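Local coordinates for protein ATP-dependent 6-phosphofructokinase subunit beta (Saccharomyces cerevisiae, PDB 3O8O) that catalyses the ATP-dependent phosphorylation of fructose 6-phosphate to fructose 1,6-bisphosphate, the first committing step of glycolysis, at residues R35-M40 / I54-W59; N146-V151 / V311-E316; A208-S213 / G452-G457; A397-G402 / N431-L436; S537-N542 / L666-D671. All coordinates share one frame; numbering follows the deposited sequence.

Interaction 1: R35-M40 / I54-W59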
# COMPACT_ATOMS: atom_id res chain seq x y z
N ARG B 35 39.87 0.31 29.86
CA ARG B 35 38.85 0.24 30.88
C ARG B 35 38.46 1.69 31.03
O ARG B 35 39.33 2.58 30.99
CB ARG B 35 39.41 -0.33 32.18
CG ARG B 35 40.15 -1.66 31.97
CD ARG B 35 39.93 -2.62 33.11
NE ARG B 35 40.38 -2.06 34.38
CZ ARG B 35 40.14 -2.60 35.57
NH1 ARG B 35 39.46 -3.73 35.66
NH2 ARG B 35 40.56 -2.00 36.66
N ALA B 36 37.16 1.93 31.16
CA ALA B 36 36.66 3.29 31.29
C ALA B 36 36.45 3.69 32.73
O ALA B 36 35.87 2.94 33.52
CB ALA B 36 35.36 3.42 30.52
N PHE B 37 36.93 4.88 33.07
CA PHE B 37 36.76 5.40 34.41
C PHE B 37 36.16 6.80 34.37
O PHE B 37 36.45 7.62 33.48
CB PHE B 37 38.09 5.45 35.19
CG PHE B 37 38.43 4.17 35.89
CD1 PHE B 37 39.05 3.13 35.20
CD2 PHE B 37 38.07 3.97 37.22
CE1 PHE B 37 39.30 1.91 35.82
CE2 PHE B 37 38.30 2.76 37.85
CZ PHE B 37 38.92 1.72 37.15
N VAL B 38 35.31 7.07 35.34
CA VAL B 38 34.66 8.35 35.46
C VAL B 38 35.11 8.95 36.81
O VAL B 38 35.23 8.23 37.80
CB VAL B 38 33.13 8.16 35.40
CG1 VAL B 38 32.42 9.27 36.12
CG2 VAL B 38 32.69 8.10 33.96
N VAL B 39 35.38 10.24 36.83
CA VAL B 39 35.80 10.89 38.07
C VAL B 39 34.68 11.79 38.51
O VAL B 39 34.35 12.76 37.83
CB VAL B 39 37.07 11.75 37.87
CG1 VAL B 39 37.35 12.56 39.12
CG2 VAL B 39 38.26 10.87 37.58
N MET B 40 34.10 11.49 39.66
CA MET B 40 33.01 12.28 40.20
C MET B 40 33.46 13.63 40.77
O MET B 40 34.60 13.78 41.19
CB MET B 40 32.27 11.47 41.27
CG MET B 40 31.74 10.14 40.76
SD MET B 40 30.54 10.27 39.43
CE MET B 40 29.30 9.12 40.00
N ILE B 54 36.20 7.68 41.84
CA ILE B 54 36.95 7.35 40.64
C ILE B 54 36.40 5.97 40.36
O ILE B 54 37.01 4.96 40.69
CB ILE B 54 38.46 7.31 40.89
CG1 ILE B 54 38.95 8.70 41.25
CG2 ILE B 54 39.17 6.81 39.65
CD1 ILE B 54 40.42 8.78 41.56
N LYS B 55 35.21 5.98 39.77
CA LYS B 55 34.43 4.78 39.46
C LYS B 55 34.59 4.25 38.05
O LYS B 55 34.59 5.02 37.09
CB LYS B 55 32.96 5.11 39.70
CG LYS B 55 32.00 3.97 39.63
CD LYS B 55 30.65 4.48 40.09
CE LYS B 55 29.58 3.41 40.14
NZ LYS B 55 28.29 4.04 40.55
N GLU B 56 34.74 2.92 37.93
CA GLU B 56 34.88 2.27 36.62
C GLU B 56 33.50 2.12 36.01
O GLU B 56 32.56 1.63 36.64
CB GLU B 56 35.55 0.90 36.75
CG GLU B 56 35.58 0.13 35.45
CD GLU B 56 36.34 -1.18 35.55
OE1 GLU B 56 35.92 -2.07 36.33
OE2 GLU B 56 37.36 -1.33 34.85
N PHE B 57 33.39 2.55 34.76
CA PHE B 57 32.13 2.50 34.04
C PHE B 57 32.11 1.43 32.99
O PHE B 57 33.15 1.03 32.45
CB PHE B 57 31.87 3.84 33.37
CG PHE B 57 30.91 4.73 34.10
CD1 PHE B 57 30.83 4.72 35.48
CD2 PHE B 57 30.10 5.63 33.38
CE1 PHE B 57 29.97 5.59 36.14
CE2 PHE B 57 29.23 6.51 34.04
CZ PHE B 57 29.17 6.49 35.41
N HIS B 58 30.90 0.98 32.69
CA HIS B 58 30.68 -0.04 31.69
C HIS B 58 29.78 0.48 30.60
O HIS B 58 28.95 1.35 30.84
CB HIS B 58 30.09 -1.28 32.34
CG HIS B 58 31.00 -1.90 33.35
ND1 HIS B 58 32.30 -2.23 33.06
CD2 HIS B 58 30.81 -2.19 34.66
CE1 HIS B 58 32.89 -2.71 34.14
NE2 HIS B 58 32.00 -2.69 35.13
N TRP B 59 29.95 -0.04 29.40
CA TRP B 59 29.17 0.36 28.24
C TRP B 59 27.76 0.85 28.56
O TRP B 59 27.38 1.96 28.18
CB TRP B 59 29.09 -0.80 27.27
CG TRP B 59 28.64 -0.43 25.92
CD1 TRP B 59 27.36 -0.34 25.47
CD2 TRP B 59 29.48 -0.10 24.82
NE1 TRP B 59 27.35 0.04 24.15
CE2 TRP B 59 28.64 0.18 23.73
CE3 TRP B 59 30.86 -0.02 24.66
CZ2 TRP B 59 29.14 0.55 22.48
CZ3 TRP B 59 31.36 0.34 23.42
CH2 TRP B 59 30.50 0.63 22.35

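Interaction 2: N146-V151 / V311-E316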
# COMPACT_ATOMS: atom_id res chain seq x y z
N ASN B 146 49.18 10.86 30.88
CA ASN B 146 48.79 11.31 29.56
C ASN B 146 47.41 11.97 29.71
O ASN B 146 46.49 11.40 30.31
CB ASN B 146 48.68 10.14 28.58
CG ASN B 146 49.96 9.32 28.48
OD1 ASN B 146 50.31 8.59 29.41
ND2 ASN B 146 50.66 9.44 27.35
N ILE B 147 47.27 13.18 29.18
CA ILE B 147 45.99 13.86 29.27
C ILE B 147 45.59 14.45 27.93
O ILE B 147 46.39 14.50 26.99
CB ILE B 147 46.02 15.00 30.28
CG1 ILE B 147 46.76 16.21 29.68
CG2 ILE B 147 46.63 14.50 31.58
CD1 ILE B 147 46.73 17.46 30.57
N CYS B 148 44.32 14.85 27.86
CA CYS B 148 43.78 15.49 26.68
C CYS B 148 42.64 16.36 27.12
O CYS B 148 41.90 16.03 28.05
CB CYS B 148 43.26 14.50 25.65
SG CYS B 148 42.84 15.38 24.12
N GLY B 149 42.51 17.49 26.45
CA GLY B 149 41.49 18.42 26.84
C GLY B 149 40.35 18.45 25.87
O GLY B 149 40.51 18.21 24.66
N THR B 150 39.18 18.75 26.43
CA THR B 150 37.94 18.85 25.68
C THR B 150 37.31 20.09 26.30
O THR B 150 36.98 20.10 27.50
CB THR B 150 37.06 17.56 25.89
OG1 THR B 150 37.10 16.73 24.71
CG2 THR B 150 35.64 17.92 26.19
N VAL B 151 37.19 21.15 25.50
CA VAL B 151 36.65 22.41 26.01
C VAL B 151 35.14 22.53 25.90
O VAL B 151 34.56 22.57 24.82
CB VAL B 151 37.35 23.66 25.33
CG1 VAL B 151 37.48 23.45 23.85
CG2 VAL B 151 36.57 24.93 25.61
N VAL B 311 39.92 10.43 23.03
CA VAL B 311 40.47 9.16 23.47
C VAL B 311 41.66 8.82 22.57
O VAL B 311 42.72 8.44 23.06
CB VAL B 311 39.40 8.01 23.43
CG1 VAL B 311 40.07 6.64 23.56
CG2 VAL B 311 38.42 8.19 24.57
N ASN B 312 41.49 8.97 21.26
CA ASN B 312 42.58 8.67 20.34
C ASN B 312 43.84 9.46 20.71
O ASN B 312 44.95 8.92 20.64
CB ASN B 312 42.18 8.99 18.91
CG ASN B 312 41.14 8.03 18.38
OD1 ASN B 312 41.10 6.86 18.76
ND2 ASN B 312 40.29 8.52 17.48
N ALA B 313 43.66 10.72 21.09
CA ALA B 313 44.77 11.60 21.47
C ALA B 313 45.55 11.10 22.67
O ALA B 313 46.76 10.87 22.56
CB ALA B 313 44.24 13.00 21.76
N VAL B 314 44.89 10.93 23.82
CA VAL B 314 45.60 10.46 25.00
C VAL B 314 46.19 9.09 24.76
O VAL B 314 47.22 8.75 25.35
CB VAL B 314 44.71 10.35 26.26
CG1 VAL B 314 44.24 11.69 26.68
CG2 VAL B 314 43.54 9.40 25.99
N LEU B 315 45.54 8.30 23.90
CA LEU B 315 46.04 6.97 23.59
C LEU B 315 47.31 6.98 22.74
O LEU B 315 48.03 5.97 22.68
CB LEU B 315 44.99 6.12 22.88
CG LEU B 315 44.04 5.35 23.80
CD1 LEU B 315 43.43 4.22 23.03
CD2 LEU B 315 44.78 4.80 24.99
N GLU B 316 47.60 8.09 22.08
CA GLU B 316 48.83 8.17 21.31
C GLU B 316 49.75 9.29 21.79
O GLU B 316 50.75 9.60 21.13
CB GLU B 316 48.54 8.28 19.80
CG GLU B 316 47.44 9.25 19.41
CD GLU B 316 47.07 9.10 17.95
OE1 GLU B 316 47.65 9.82 17.09
OE2 GLU B 316 46.21 8.24 17.65

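Interaction 3: A208-S213 / G452-G457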
# COMPACT_ATOMS: atom_id res chain seq x y z
N ALA B 208 22.82 36.00 19.02
CA ALA B 208 21.45 36.13 19.47
C ALA B 208 20.79 37.30 18.77
O ALA B 208 19.75 37.15 18.15
CB ALA B 208 21.40 36.32 20.97
N GLY B 209 21.42 38.46 18.86
CA GLY B 209 20.86 39.65 18.25
C GLY B 209 20.58 39.49 16.78
O GLY B 209 19.58 40.00 16.27
N ILE B 210 21.47 38.79 16.09
CA ILE B 210 21.31 38.56 14.66
C ILE B 210 20.10 37.69 14.39
O ILE B 210 19.33 37.92 13.45
CB ILE B 210 22.50 37.82 14.07
CG1 ILE B 210 23.74 38.71 14.09
CG2 ILE B 210 22.17 37.36 12.67
CD1 ILE B 210 24.99 38.02 13.64
N ALA B 211 19.97 36.67 15.24
CA ALA B 211 18.89 35.69 15.19
C ALA B 211 17.56 36.25 15.62
O ALA B 211 16.54 35.96 15.01
CB ALA B 211 19.25 34.50 16.06
N THR B 212 17.55 37.05 16.68
CA THR B 212 16.30 37.61 17.17
C THR B 212 15.97 38.98 16.59
O THR B 212 14.92 39.53 16.94
CB THR B 212 16.30 37.75 18.68
OG1 THR B 212 17.34 38.64 19.06
CG2 THR B 212 16.54 36.44 19.34
N SER B 213 16.83 39.50 15.70
CA SER B 213 16.68 40.84 15.08
C SER B 213 16.54 41.91 16.14
O SER B 213 15.57 42.68 16.16
CB SER B 213 15.48 40.91 14.15
OG SER B 213 15.72 40.16 12.99
N GLY B 452 9.74 40.54 11.98
CA GLY B 452 9.61 39.16 12.45
C GLY B 452 10.18 38.07 11.53
O GLY B 452 10.73 37.05 11.98
N TRP B 453 10.06 38.29 10.22
CA TRP B 453 10.54 37.34 9.24
C TRP B 453 11.86 36.66 9.57
O TRP B 453 12.06 35.48 9.23
CB TRP B 453 10.67 38.02 7.88
CG TRP B 453 9.35 38.38 7.30
CD1 TRP B 453 8.20 38.69 7.99
CD2 TRP B 453 9.04 38.52 5.91
NE1 TRP B 453 7.20 39.02 7.09
CE2 TRP B 453 7.70 38.93 5.81
CE3 TRP B 453 9.77 38.35 4.73
CZ2 TRP B 453 7.07 39.16 4.59
CZ3 TRP B 453 9.14 38.59 3.51
CH2 TRP B 453 7.81 38.99 3.45
N GLN B 454 12.78 37.38 10.19
CA GLN B 454 14.07 36.77 10.48
C GLN B 454 13.91 35.44 11.18
O GLN B 454 14.67 34.50 10.93
CB GLN B 454 14.95 37.68 11.36
CG GLN B 454 16.20 36.98 11.90
CD GLN B 454 17.16 36.57 10.80
OE1 GLN B 454 16.77 36.43 9.64
NE2 GLN B 454 18.43 36.38 11.16
N SER B 455 12.91 35.36 12.06
CA SER B 455 12.70 34.15 12.84
C SER B 455 11.33 33.49 12.71
O SER B 455 10.69 33.16 13.70
CB SER B 455 12.94 34.49 14.29
OG SER B 455 12.00 35.45 14.70
N ARG B 456 10.88 33.27 11.49
CA ARG B 456 9.60 32.62 11.33
C ARG B 456 9.82 31.40 10.52
O ARG B 456 10.72 31.38 9.69
CB ARG B 456 8.61 33.52 10.61
CG ARG B 456 8.03 34.56 11.51
CD ARG B 456 6.94 35.32 10.80
NE ARG B 456 6.44 36.41 11.63
CZ ARG B 456 5.54 37.28 11.22
NH1 ARG B 456 5.05 37.18 9.99
NH2 ARG B 456 5.13 38.25 12.04
N GLY B 457 9.03 30.38 10.79
CA GLY B 457 9.14 29.15 10.04
C GLY B 457 8.26 29.36 8.84
O GLY B 457 7.80 30.47 8.60

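Interaction 4: A397-G402 / N431-L436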
# COMPACT_ATOMS: atom_id res chain seq x y z
N ALA B 397 16.17 40.43 -7.41
CA ALA B 397 14.97 39.66 -7.04
C ALA B 397 15.31 38.38 -6.27
O ALA B 397 16.33 37.73 -6.51
CB ALA B 397 14.15 39.31 -8.26
N ILE B 398 14.42 38.03 -5.34
CA ILE B 398 14.55 36.85 -4.48
C ILE B 398 13.29 35.97 -4.61
O ILE B 398 12.16 36.47 -4.71
CB ILE B 398 14.72 37.31 -3.02
CG1 ILE B 398 15.61 36.33 -2.26
CG2 ILE B 398 13.35 37.56 -2.40
CD1 ILE B 398 15.16 34.92 -2.34
N VAL B 399 13.46 34.66 -4.62
CA VAL B 399 12.32 33.76 -4.74
C VAL B 399 12.57 32.45 -3.99
O VAL B 399 13.72 32.10 -3.72
CB VAL B 399 12.03 33.45 -6.24
CG1 VAL B 399 13.12 32.54 -6.81
CG2 VAL B 399 10.69 32.79 -6.40
N ASN B 400 11.49 31.74 -3.65
CA ASN B 400 11.60 30.45 -2.96
C ASN B 400 11.08 29.33 -3.85
O ASN B 400 10.00 29.42 -4.44
CB ASN B 400 10.82 30.45 -1.66
CG ASN B 400 11.37 31.43 -0.67
OD1 ASN B 400 12.49 31.89 -0.83
ND2 ASN B 400 10.59 31.75 0.37
N VAL B 401 11.84 28.25 -3.95
CA VAL B 401 11.39 27.14 -4.76
C VAL B 401 11.68 25.86 -4.02
O VAL B 401 12.81 25.63 -3.60
CB VAL B 401 12.10 27.12 -6.12
CG1 VAL B 401 11.71 25.87 -6.90
CG2 VAL B 401 11.75 28.38 -6.89
N GLY B 402 10.64 25.05 -3.86
CA GLY B 402 10.79 23.79 -3.18
C GLY B 402 10.01 23.72 -1.89
O GLY B 402 9.10 24.50 -1.65
N ASN B 431 5.30 33.09 -4.39
CA ASN B 431 4.90 31.78 -4.88
C ASN B 431 5.62 31.28 -6.12
O ASN B 431 4.99 30.84 -7.09
CB ASN B 431 3.41 31.75 -5.12
CG ASN B 431 2.64 31.91 -3.85
OD1 ASN B 431 3.01 31.35 -2.82
ND2 ASN B 431 1.57 32.68 -3.91
N GLY B 432 6.94 31.36 -6.07
CA GLY B 432 7.75 30.90 -7.18
C GLY B 432 7.24 31.13 -8.59
O GLY B 432 6.33 31.91 -8.83
N TRP B 433 7.84 30.41 -9.53
CA TRP B 433 7.51 30.50 -10.93
C TRP B 433 6.03 30.39 -11.29
O TRP B 433 5.57 31.01 -12.24
CB TRP B 433 8.29 29.44 -11.69
CG TRP B 433 9.73 29.38 -11.30
CD1 TRP B 433 10.45 28.26 -11.05
CD2 TRP B 433 10.63 30.48 -11.17
NE1 TRP B 433 11.75 28.58 -10.77
CE2 TRP B 433 11.89 29.94 -10.84
CE3 TRP B 433 10.51 31.88 -11.31
CZ2 TRP B 433 13.03 30.75 -10.64
CZ3 TRP B 433 11.64 32.68 -11.11
CH2 TRP B 433 12.88 32.11 -10.78
N SER B 434 5.27 29.58 -10.57
CA SER B 434 3.87 29.47 -10.94
C SER B 434 3.17 30.75 -10.54
O SER B 434 2.23 31.18 -11.20
CB SER B 434 3.21 28.26 -10.25
OG SER B 434 2.89 28.50 -8.88
N GLY B 435 3.64 31.36 -9.46
CA GLY B 435 3.02 32.59 -8.99
C GLY B 435 3.43 33.79 -9.82
O GLY B 435 2.76 34.81 -9.84
N LEU B 436 4.56 33.67 -10.50
CA LEU B 436 5.04 34.76 -11.32
C LEU B 436 4.26 34.77 -12.61
O LEU B 436 3.55 35.72 -12.91
CB LEU B 436 6.53 34.59 -11.61
CG LEU B 436 7.11 35.73 -12.43
CD1 LEU B 436 7.01 37.00 -11.60
CD2 LEU B 436 8.55 35.44 -12.81

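Interaction 5: S537-N542 / L666-D671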
# COMPACT_ATOMS: atom_id res chain seq x y z
N SER B 537 18.35 22.45 7.50
CA SER B 537 18.93 21.23 8.01
C SER B 537 19.00 21.11 9.54
O SER B 537 18.43 20.19 10.12
CB SER B 537 20.31 21.07 7.40
OG SER B 537 20.93 19.92 7.88
N ASP B 538 19.69 22.03 10.19
CA ASP B 538 19.83 21.97 11.64
C ASP B 538 18.47 22.04 12.33
O ASP B 538 18.27 21.50 13.42
CB ASP B 538 20.75 23.13 12.13
CG ASP B 538 20.91 23.16 13.67
OD1 ASP B 538 21.63 22.30 14.24
OD2 ASP B 538 20.30 24.06 14.31
N THR B 539 17.51 22.72 11.72
CA THR B 539 16.22 22.83 12.36
C THR B 539 15.55 21.48 12.32
O THR B 539 14.93 21.05 13.30
CB THR B 539 15.37 23.90 11.66
OG1 THR B 539 15.88 25.19 11.99
CG2 THR B 539 13.94 23.83 12.11
N ALA B 540 15.68 20.80 11.18
CA ALA B 540 15.10 19.48 11.00
C ALA B 540 15.77 18.49 11.95
O ALA B 540 15.11 17.76 12.69
CB ALA B 540 15.29 19.01 9.54
N LEU B 541 17.10 18.49 11.91
CA LEU B 541 17.90 17.61 12.74
C LEU B 541 17.45 17.65 14.20
O LEU B 541 17.38 16.63 14.88
CB LEU B 541 19.38 18.01 12.64
CG LEU B 541 20.30 17.00 13.33
CD1 LEU B 541 20.12 15.67 12.63
CD2 LEU B 541 21.74 17.41 13.29
N ASN B 542 17.14 18.83 14.68
CA ASN B 542 16.72 18.95 16.06
C ASN B 542 15.30 18.43 16.23
O ASN B 542 14.98 17.74 17.20
CB ASN B 542 16.82 20.41 16.52
CG ASN B 542 18.19 20.75 17.04
OD1 ASN B 542 18.52 20.45 18.19
ND2 ASN B 542 19.01 21.36 16.18
N LEU B 666 9.87 26.89 14.76
CA LEU B 666 10.70 28.09 14.69
C LEU B 666 12.10 27.68 14.31
O LEU B 666 12.72 26.87 14.98
CB LEU B 666 10.73 28.77 16.04
CG LEU B 666 9.33 29.24 16.47
CD1 LEU B 666 9.36 29.85 17.86
CD2 LEU B 666 8.76 30.23 15.38
N PRO B 667 12.63 28.24 13.21
CA PRO B 667 13.99 27.88 12.80
C PRO B 667 14.98 28.05 13.96
O PRO B 667 14.75 28.84 14.86
CB PRO B 667 14.25 28.82 11.64
CG PRO B 667 13.37 30.02 11.95
CD PRO B 667 12.11 29.35 12.40
N SER B 668 16.06 27.29 13.95
CA SER B 668 17.07 27.34 15.01
C SER B 668 18.08 28.46 14.85
O SER B 668 18.33 28.92 13.73
CB SER B 668 17.84 26.02 15.02
OG SER B 668 18.71 25.94 13.90
N PRO B 669 18.68 28.91 15.96
CA PRO B 669 19.68 29.98 15.91
C PRO B 669 20.71 29.70 14.82
O PRO B 669 21.08 30.60 14.07
CB PRO B 669 20.30 29.93 17.30
CG PRO B 669 19.11 29.61 18.15
CD PRO B 669 18.39 28.54 17.35
N ILE B 670 21.17 28.46 14.71
CA ILE B 670 22.10 28.16 13.63
C ILE B 670 21.46 28.47 12.26
O ILE B 670 21.97 29.26 11.49
CB ILE B 670 22.55 26.67 13.64
CG1 ILE B 670 23.50 26.42 14.81
CG2 ILE B 670 23.16 26.30 12.26
CD1 ILE B 670 24.08 25.01 14.85
N ASP B 671 20.33 27.85 11.96
CA ASP B 671 19.68 28.08 10.69
C ASP B 671 19.42 29.54 10.40
O ASP B 671 19.55 29.97 9.25
CB ASP B 671 18.37 27.32 10.63
CG ASP B 671 18.47 26.09 9.81
OD1 ASP B 671 17.59 25.22 9.92
OD2 ASP B 671 19.44 26.02 9.03

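Interaction 1: R35-M40 / I54-W59
Glu-56 meets two residues of the neighbouring strand at once, the ring of Phe-37 and the charge of Arg-35. Its CB sits over one face of the Phe-37 ring, 3.8 Å from the ring centroid and displaced toward the rim near CZ and CE2. With CG anti to the backbone N (chi1 174°) the chain then runs out extended, and OE2 comes to lie over a face of the Arg-35 guanidinium, 3.1 Å from its NE. Guanidinium and carboxylate planes stand 76° apart, and the salt bridge rests on charge alone, since no N-H points at the oxygen. Ile-54 meets the Phe-37 ring elsewhere: its O is at the edge, in plane, and its CG2 is 3.9 Å from Phe-37 CD2. An alanine in place of Phe-37 would probably open a gap beside Ile-54 CG2 and leave the Glu-56 chain freer to turn. On the opposite face of the sheet Val-38 lays CG2 over the Phe-57 ring, 3.7 Å from the centroid. Val-38 N gives to Lys-55 O at 2.8 Å and Lys-55 N to Val-38 O at 3.0 Å. The pair forms the antiparallel edge of the mixed sheet of the N-terminal catalytic domain: 54-57 is an outermost strand within this chain, and 35-39 joins it to strand 5-11. Helix 84-97 packs on Ile-54, whereas helix 18-32 packs on Ala-36 and Phe-57.

Interaction 2: N146-V151 / V311-E316
Cys-148 and Val-314 form the close part of this strand-to-helix contact, with Ala-313 beside them. SG of Cys-148, held anti to the backbone N (chi1 -172°), projects from the strand and ends 3.6 Å from Ala-313 CB. Val-314 presents CG1, the branch anti to its carbonyl carbon, to Cys-148 CB and to the backbone of Ile-147. The modelled separation of Cys-148 CB and Val-314 CG1 is too short to be trusted. Here the backbones also come near, the CA atoms of Ile-147 and Val-314 being 5.5 Å apart. Cys-148, Ala-313 and Val-314 are all buried, and no hydrogen bond links the two segments; the close part is largely apolar packing.

Toward the start of the strand the packing thins. Asn-146 CB lies 3.8 Å from Val-314 O and makes no more than a van der Waals approach, while its ND2 is hydrogen-bonded to Ser-317 OG, just past the helix segment. Leu-315 and Glu-316 are exposed, with CB directed away from the strand; Glu-316 OE1 is salt-bridged to Arg-335.

Helix 297-316 runs against the strand at an angle of 154° between their directions, the short axes 7.2 Å apart at closest, as in the layered alpha/beta domains of phosphofructokinases. Strand 146-151 is an inner strand between 101-106 and 324-328. Both flanking strands also meet the helix, Ile-103 touching Val-311 and Val-314, and Pro-324 touching Ala-313.

Interaction 3: A208-S213 / G452-G457
Gln-454 reaches across to the end of helix 203-212 and donates from NE2 to Ile-210 O at 2.9 Å. The bond is bent, 142° at the hydrogen, and the nitrogen approaches from above the carbonyl plane. In turn Ile-210 O is tilted 25° out of the glutamine's amide plane. Two torsions explain the reach: CG stands anti to the backbone N (chi1 169°), and a bend at chi2 swings CD round toward the helix. On its way the chain passes Ala-211 O, 3.3 Å from CG.

Ser-213 OG meets the aliphatic part of the same side chain. Ser-213 is the first residue to leave helical backbone angles, with positive phi, and its CB is directed at the loop. OG lies 3.4 Å from Gln-454 CG. Ser-455 adds a lighter touch, its CB 4.0 Å from Ala-211 O. Within the helix Thr-212 folds its OG1 back to Ala-208 O, 3.0 Å away.

A leucine in place of Gln-454 would probably leave Ile-210 O without its side-chain donor and weaken the tie between loop and helix.

Tyr-413 and Thr-676 also touch Gln-454, and Arg-672 gives a weak bond to Ala-211 O. The chemistry is that of backbone carbonyls at a helix end meeting side-chain donors, a largely buried polar join between the N-terminal and C-terminal halves of the subunit, away from the ligand sites.

Interaction 4: A397-G402 / N431-L436
Val-399 and Val-401, two residues apart on the same strand, both turn toward the start of helix 432-439 and meet the Trp-433 indole at two places. Val-401 CG2 approaches the pyrrole part, 3.9 Å from NE1, and Val-399 CG1 approaches the far end of the six-membered ring, 4.0 Å from CH2. Each valine crosses the indole at about a right angle. The other branch of Val-399 is used as well: CG2 lies 3.6 Å from Gly-432 CA. Its chi1 of 71° divides the work, putting CG2 anti to the backbone N and CG1 in the crowded position between N and the carbonyl carbon. Backbone meets backbone nearby, Asn-400 O being 3.8 Å from Gly-432 CA. Trp-433 has its CG beside the backbone N (chi1 -46°).

One shell out, Trp-433 NE1 is hydrogen-bonded to Ser-499 OG on helix 494-504, which is likely to limit rotation of the ring. That helix also touches Val-401 through Glu-495, Ala-496 and Ser-499, and packs Leu-503 on Trp-433. Gly-432 has a positive phi near the helix start, and Gly-435 N bonds Asn-431 O at 2.8 Å. The side chain of Val-401 is about 9 Å from a bound fructose 2,6-bisphosphate.

Strand 395-401 lies between 425-429 and 487-492. With helix 408-422 it and strand 425-429 form a beta-alpha-beta crossover, after which helix 432-439 folds back over the same sheet, Leu-436 resting on Ile-429.

Interaction 5: S537-N542 / L666-D671
The first turn of helix 537-558 faces the start of helix 669-688, with the CA atoms of Thr-539 and Ser-668 5.3 Å apart. Thr-539 works at the middle of the contact. Its OG1, anti to the carbonyl carbon (chi1 -73°), accepts from Ser-668 N at 2.9 Å along a fairly straight bond of 159°. The same hydroxyl donates to Asp-671 OD1, which Thr-539 N also reaches at 3.1 Å, although the position of that oxygen is less sure in the model. The side chains of Thr-539 and Asp-671 cross at about a right angle.

Ser-668 is the N-cap of helix 669-688, and its OG accepts from Asp-671 N at 3.2 Å. That hydroxyl in turn donates to Asp-538 OD2, a bond modelled so short that its length is doubtful. Asp-538 gets there with CG anti to its backbone N (chi1 178°). Ile-670 meets the carboxylate, its CD1 3.7 Å from OD1 of Asp-538. Asn-542, one turn further on, donates from ND2 to Asp-538 O at 2.9 Å. The side chain of Ser-537 lies about 10 Å from bound fructose 2,6-bisphosphate.

Outside these segments Asp-671 OD2 is taken by Tyr-533 OH and Gly-536 N, and Tyr-533 OH also bonds Asp-538 N. Two buried aspartates sit close together, Asp-538 OD2 and Asp-671 OD1 5.3 Å apart as modelled. If both are ionised they would be expected to repel, and the hydroxyls and backbone N-H groups at the two helix starts would probably offset this. The outcome is a polar, hydrogen-bonded join of two helix beginnings within the regulatory half.

How the interactions relate
Interactions 1 and 2 belong to one sheet of the N-terminal half, their centres 16 Å apart. Interaction 2 is some way from the predicted magnesium site, the side chain of Ile-147 being about 12 Å from that of Asp-108. Interactions 4 and 5 are both in the C-terminal half, 23 Å apart by centres, near residues that bind fructose 2,6-bisphosphate: Arg-465 is about 6 Å from Val-401 and Asn-526 about 5 Å from Ser-537, side chain to side chain. Interaction 3 spans the two halves and touches interaction 5 directly, Arg-456 C packing 3.6 Å from Pro-667 CD. Interaction 1 is remote from interaction 4, their centres 56 Å apart.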